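Local coordinates for protein putative TetR-family transcriptional regulator (Bordetella parapertussis 12822, PDB 3CCY) that probably binds DNA at cis-regulatory sequences and regulates transcription, most likely as a repressor of the TetR family, at residues I20-A25 with A43-K48; A60-M65 with L116-E121. All blocks are in the same frame, centred on the assembly; numbering follows the deposited sequence.

Contact 1: residues I20-A25 with A43-K48; sequences IERAAA and ACECSK
The predicted helix-turn-helix motif of this TetR-family regulator is met at its turn by Arg22, a residue of helix 15-29 that reaches Ala43 and Cys44. The Arg22 chain does not run straight out from its helix. It bends at chi2 (93°) and again at chi3, which lays its aliphatic part beside Ala43 and brings NE round to the backbone. Arg22 CG rests on Ala43 CB at 3.7 Å. Arg22 NE donates a hydrogen bond to Ala43 O over 2.9 Å, which ties the two segments together. It is not a straight bond: the N-H...O angle is 132°. NE sits above the carbonyl plane of Ala43, 50° out of it, and the oxygen is tilted from the guanidinium plane.

Ala43 lies near the C-terminal end of the first helix of the motif. A guanidinium at the C-terminal end of a helix is probably favoured by the helix dipole. Beyond Ala43 the chain turns sharply, and Glu45 adopts a left-handed backbone conformation. Arg22 follows the start of this turn. The CA of Cys44 lies 3.7 Å from Arg22 NH2, at the edge of the guanidinium and near its plane. The thiol meets the root of the same side chain, with Cys44 SG 4.0 Å from Arg22 CB. Glu45 OE1 is 4.2 Å from Arg22 NH2, well out of the guanidinium plane, so the opposite charges may attract each other but no N-H points at the oxygen.

Other side chains of residues 20-25 serve the rest of the fold. Ala23 packs on helix 58-81, while Ile20 and Ala24 each touch both that helix and helix 87-115.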
loop_
_atom_site.group_PDB
_atom_site.type_symbol
_atom_site.label_atom_id
_atom_site.label_comp_id
_atom_site.label_asym_id
_atom_site.label_seq_id
_atom_site.Cartn_x
_atom_site.Cartn_y
_atom_site.Cartn_z
ATOM N N ILE A 20 -24.639 2.383 0.381
ATOM C CA ILE A 20 -23.376 1.653 0.402
ATOM C C ILE A 20 -22.484 2.030 -0.782
ATOM O O ILE A 20 -21.299 2.304 -0.599
ATOM C CB ILE A 20 -23.610 0.109 0.439
ATOM C CG1 ILE A 20 -24.243 -0.317 1.770
ATOM C CG2 ILE A 20 -22.306 -0.655 0.207
ATOM C CD1 ILE A 20 -23.272 -0.309 2.951
ATOM N N GLU A 21 -23.070 2.050 -1.983
ATOM C CA GLU A 21 -22.370 2.383 -3.228
ATOM C C GLU A 21 -21.809 3.804 -3.182
ATOM O O GLU A 21 -20.643 4.035 -3.517
ATOM C CB GLU A 21 -23.328 2.245 -4.424
ATOM C CG GLU A 21 -22.662 2.168 -5.817
ATOM C CD GLU A 21 -23.669 1.893 -6.958
ATOM O OE1 GLU A 21 -23.234 1.368 -8.017
ATOM O OE2 GLU A 21 -24.884 2.194 -6.802
ATOM N N ARG A 22 -22.647 4.746 -2.750
ATOM C CA ARG A 22 -22.289 6.162 -2.750
ATOM C C ARG A 22 -21.291 6.500 -1.627
ATOM O O ARG A 22 -20.366 7.295 -1.834
ATOM C CB ARG A 22 -23.553 7.040 -2.695
ATOM C CG ARG A 22 -23.593 8.119 -3.772
ATOM C CD ARG A 22 -24.330 7.667 -5.039
ATOM N NE ARG A 22 -25.679 8.244 -5.119
ATOM C CZ ARG A 22 -26.548 8.040 -6.112
ATOM N NH1 ARG A 22 -26.233 7.260 -7.143
ATOM N NH2 ARG A 22 -27.740 8.615 -6.069
ATOM N N ALA A 23 -21.473 5.875 -0.460
ATOM C CA ALA A 23 -20.538 5.987 0.668
ATOM C C ALA A 23 -19.153 5.433 0.340
ATOM O O ALA A 23 -18.134 6.056 0.666
ATOM C CB ALA A 23 -21.087 5.270 1.880
ATOM N N ALA A 24 -19.126 4.256 -0.279
ATOM C CA ALA A 24 -17.867 3.636 -0.702
ATOM C C ALA A 24 -17.065 4.607 -1.560
ATOM O O ALA A 24 -15.875 4.804 -1.327
ATOM C CB ALA A 24 -18.136 2.344 -1.448
ATOM N N ALA A 25 -17.723 5.239 -2.529
ATOM C CA ALA A 25 -17.040 6.206 -3.388
ATOM C C ALA A 25 -16.417 7.376 -2.602
ATOM O O ALA A 25 -15.268 7.745 -2.834
ATOM C CB ALA A 25 -17.966 6.706 -4.489
ATOM N N ALA A 43 -25.641 12.834 -1.187
ATOM C CA ALA A 43 -25.083 12.148 -2.355
ATOM C C ALA A 43 -26.118 11.206 -2.969
ATOM O O ALA A 43 -26.114 10.973 -4.182
ATOM C CB ALA A 43 -23.808 11.392 -2.003
ATOM N N CYS A 44 -27.003 10.674 -2.127
ATOM C CA CYS A 44 -28.126 9.866 -2.588
ATOM C C CYS A 44 -29.304 10.786 -2.871
ATOM O O CYS A 44 -30.455 10.340 -2.958
ATOM C CB CYS A 44 -28.501 8.827 -1.533
ATOM S SG CYS A 44 -27.121 7.755 -1.065
ATOM N N GLU A 45 -28.986 12.075 -3.022
ATOM C CA GLU A 45 -29.967 13.146 -3.164
ATOM C C GLU A 45 -31.125 12.868 -2.214
ATOM O O GLU A 45 -32.255 12.635 -2.647
ATOM C CB GLU A 45 -30.430 13.275 -4.626
ATOM C CG GLU A 45 -29.321 13.738 -5.584
ATOM C CD GLU A 45 -29.503 13.237 -7.012
ATOM O OE1 GLU A 45 -28.612 12.504 -7.505
ATOM O OE2 GLU A 45 -30.533 13.571 -7.638
ATOM N N CYS A 46 -30.814 12.862 -0.913
ATOM C CA CYS A 46 -31.784 12.483 0.125
ATOM C C CYS A 46 -31.643 13.275 1.451
ATOM O O CYS A 46 -30.638 14.032 1.676
ATOM C CB CYS A 46 -31.690 10.969 0.394
ATOM S SG CYS A 46 -33.225 10.274 1.042
ATOM N N SER A 47 -32.662 13.087 2.327
ATOM C CA SER A 47 -32.624 13.693 3.655
ATOM C C SER A 47 -31.814 12.825 4.615
ATOM O O SER A 47 -31.746 11.605 4.444
ATOM C CB SER A 47 -34.043 13.910 4.191
ATOM O OG SER A 47 -34.751 12.684 4.269
ATOM N N LYS A 48 -31.207 13.459 5.622
ATOM C CA LYS A 48 -30.386 12.758 6.621
ATOM C C LYS A 48 -31.179 11.709 7.420
ATOM O O LYS A 48 -30.599 10.740 7.920
ATOM C CB LYS A 48 -29.707 13.755 7.571
ATOM C CG LYS A 48 -28.378 13.240 8.189
ATOM C CD LYS A 48 -28.032 14.009 9.488
ATOM C CE LYS A 48 -27.008 15.143 9.210
ATOM N NZ LYS A 48 -27.627 16.400 8.512
#

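Contact 2: residues A60-M65 with L116-E121; sequences AVLRDM and LDALPE
Arg63 in helix 58-81 and Leu119 in the loop after helix 87-115 mark the closest backbone approach, with their CA atoms 7.2 Å apart. Residues 116-118 form a short 3-10 segment. Leu119 is extended after it and leads into Pro120.

The contact is apolar, and no hydrogen bond crosses it. Leu62 provides most of the helix side. Its CG is anti to the backbone N (chi1 179°), which directs the branch at the loop. One methyl, Leu62 CD2, does most of the touching. It lies 3.7 Å from Ala118 CB and 3.9 Å from Leu119 CD2, so a single methyl meets two successive loop residues. The two leucine side chains run at a slant to each other, and Leu119 CG is also 3.9 Å from Leu62 CD2. The CD2 methyl of Leu119 reaches on to the next helix residue, where it lies 4.1 Å from Arg63 CB.

Arg63 joins in through the base of its chain. Its guanidinium belongs to another set of contacts: the chain bends at chi3 (60°), Ala60 CA lies against one face of the group, toward its rim, and NH2 is hydrogen-bonded to Gln123 in helix 122-145. Leu62 and Leu119 are both buried. Leu62 also packs on Val111 and Cys115 of helix 87-115, while Leu119 touches Leu127 of helix 122-145. Tyr32 adds to the packing on both Leu62 and Ala118.

Helix 58-81 starts in the DNA-binding region, and the loop belongs to the C-terminal region. Packing of this helix against helix 87-115 and the loop that follows is consistent with part of the junction between the DNA-binding and C-terminal domains in the TetR fold.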
loop_
_atom_site.group_PDB
_atom_site.type_symbol
_atom_site.label_atom_id
_atom_site.label_comp_id
_atom_site.label_asym_id
_atom_site.label_seq_id
_atom_site.Cartn_x
_atom_site.Cartn_y
_atom_site.Cartn_z
ATOM N N ALA A 60 -21.699 1.720 10.946
ATOM C CA ALA A 60 -22.539 0.630 10.447
ATOM C C ALA A 60 -22.468 0.529 8.919
ATOM O O ALA A 60 -22.365 -0.572 8.369
ATOM C CB ALA A 60 -23.988 0.810 10.912
ATOM N N VAL A 61 -22.517 1.681 8.245
ATOM C CA VAL A 61 -22.322 1.744 6.792
ATOM C C VAL A 61 -20.965 1.154 6.419
ATOM O O VAL A 61 -20.888 0.305 5.548
ATOM C CB VAL A 61 -22.463 3.186 6.245
ATOM C CG1 VAL A 61 -22.261 3.214 4.734
ATOM C CG2 VAL A 61 -23.832 3.762 6.604
ATOM N N LEU A 62 -19.912 1.585 7.112
ATOM C CA LEU A 62 -18.574 1.066 6.875
ATOM C C LEU A 62 -18.449 -0.428 7.190
ATOM O O LEU A 62 -17.895 -1.183 6.391
ATOM C CB LEU A 62 -17.508 1.872 7.645
ATOM C CG LEU A 62 -16.035 1.440 7.524
ATOM C CD1 LEU A 62 -15.508 1.521 6.094
ATOM C CD2 LEU A 62 -15.123 2.228 8.428
ATOM N N ARG A 63 -18.952 -0.845 8.347
ATOM C CA ARG A 63 -18.807 -2.227 8.787
ATOM C C ARG A 63 -19.473 -3.162 7.783
ATOM O O ARG A 63 -18.882 -4.169 7.393
ATOM C CB ARG A 63 -19.361 -2.426 10.209
ATOM C CG ARG A 63 -19.218 -3.857 10.756
ATOM C CD ARG A 63 -19.937 -4.052 12.091
ATOM N NE ARG A 63 -21.382 -3.808 12.014
ATOM C CZ ARG A 63 -22.036 -2.833 12.657
ATOM N NH1 ARG A 63 -23.352 -2.718 12.515
ATOM N NH2 ARG A 63 -21.394 -1.971 13.442
ATOM N N ASP A 64 -20.676 -2.798 7.345
ATOM C CA ASP A 64 -21.415 -3.583 6.352
ATOM C C ASP A 64 -20.692 -3.718 5.003
ATOM O O ASP A 64 -20.523 -4.840 4.501
ATOM C CB ASP A 64 -22.844 -3.036 6.196
ATOM C CG ASP A 64 -23.661 -3.789 5.157
ATOM O OD1 ASP A 64 -24.578 -4.534 5.557
ATOM O OD2 ASP A 64 -23.402 -3.627 3.939
HETATM N N MSE A 65 -20.218 -2.618 4.421
HETATM C CA MSE A 65 -19.536 -2.733 3.115
HETATM C C MSE A 65 -18.217 -3.507 3.183
HETATM O O MSE A 65 -17.820 -4.157 2.214
HETATM C CB MSE A 65 -19.301 -1.366 2.460
HETATM C CG MSE A 65 -18.054 -0.670 2.925
HETATM SE SE MSE A 65 -17.704 1.041 2.100
HETATM C CE MSE A 65 -19.375 1.942 2.402
ATOM N N LEU A 116 -10.098 0.173 7.553
ATOM C CA LEU A 116 -10.356 -0.740 8.660
ATOM C C LEU A 116 -10.219 -0.118 10.069
ATOM O O LEU A 116 -10.956 -0.494 10.982
ATOM C CB LEU A 116 -9.482 -1.992 8.516
ATOM C CG LEU A 116 -9.794 -3.188 9.416
ATOM C CD1 LEU A 116 -11.256 -3.596 9.313
ATOM C CD2 LEU A 116 -8.903 -4.348 9.060
ATOM N N ASP A 117 -9.303 0.839 10.239
ATOM C CA ASP A 117 -9.051 1.428 11.564
ATOM C C ASP A 117 -10.178 2.327 12.066
ATOM O O ASP A 117 -10.334 2.521 13.278
ATOM C CB ASP A 117 -7.697 2.161 11.626
ATOM C CG ASP A 117 -7.529 3.200 10.527
ATOM O OD1 ASP A 117 -7.682 2.843 9.331
ATOM O OD2 ASP A 117 -7.213 4.368 10.861
ATOM N N ALA A 118 -10.970 2.862 11.137
ATOM C CA ALA A 118 -12.080 3.747 11.487
ATOM C C ALA A 118 -13.134 3.052 12.352
ATOM O O ALA A 118 -13.976 3.706 12.962
ATOM C CB ALA A 118 -12.707 4.320 10.231
ATOM N N LEU A 119 -13.068 1.724 12.404
ATOM C CA LEU A 119 -13.997 0.912 13.191
ATOM C C LEU A 119 -13.571 0.798 14.668
ATOM O O LEU A 119 -12.425 1.127 14.994
ATOM C CB LEU A 119 -14.140 -0.475 12.553
ATOM C CG LEU A 119 -14.910 -0.492 11.229
ATOM C CD1 LEU A 119 -14.965 -1.889 10.660
ATOM C CD2 LEU A 119 -16.326 0.082 11.407
ATOM N N PRO A 120 -14.501 0.374 15.563
ATOM C CA PRO A 120 -14.196 0.014 16.967
ATOM C C PRO A 120 -13.129 -1.091 17.131
ATOM O O PRO A 120 -12.133 -1.100 16.403
ATOM C CB PRO A 120 -15.552 -0.460 17.515
ATOM C CG PRO A 120 -16.561 0.189 16.654
ATOM C CD PRO A 120 -15.949 0.274 15.288
ATOM N N GLU A 121 -13.326 -2.002 18.084
ATOM C CA GLU A 121 -12.328 -3.042 18.345
ATOM C C GLU A 121 -12.789 -4.451 18.027
ATOM O O GLU A 121 -12.056 -5.215 17.399
ATOM C CB GLU A 121 -11.780 -2.958 19.775
ATOM C CG GLU A 121 -10.705 -1.887 19.956
ATOM C CD GLU A 121 -9.704 -1.846 18.802
ATOM O OE1 GLU A 121 -9.737 -0.864 18.026
ATOM O OE2 GLU A 121 -8.897 -2.798 18.665
#

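How the contacts relate
Contact 1 closes along the chain before contact 2 opens, and their centres are 16 Å apart. They touch through the packing of helix 15-29 on helix 58-81. Ile20 CD1 lies 3.5 Å from Asp64 OD2 and 3.6 Å from Val61 O. The CE methyl of selenomethionine Met65 lies 3.6 Å from Ala24 N. Residues 20-25 thus back onto the same helix whose Leu62 and Arg63 meet the loop at 116-121. Contact 1 is at the surface, and its segment 43-48 lies in the predicted DNA-binding motif. Contact 2 is partly buried, where this region joins the C-terminal region. Their centres lie about 22 Å and 15 Å, respectively, from the centre of the chain.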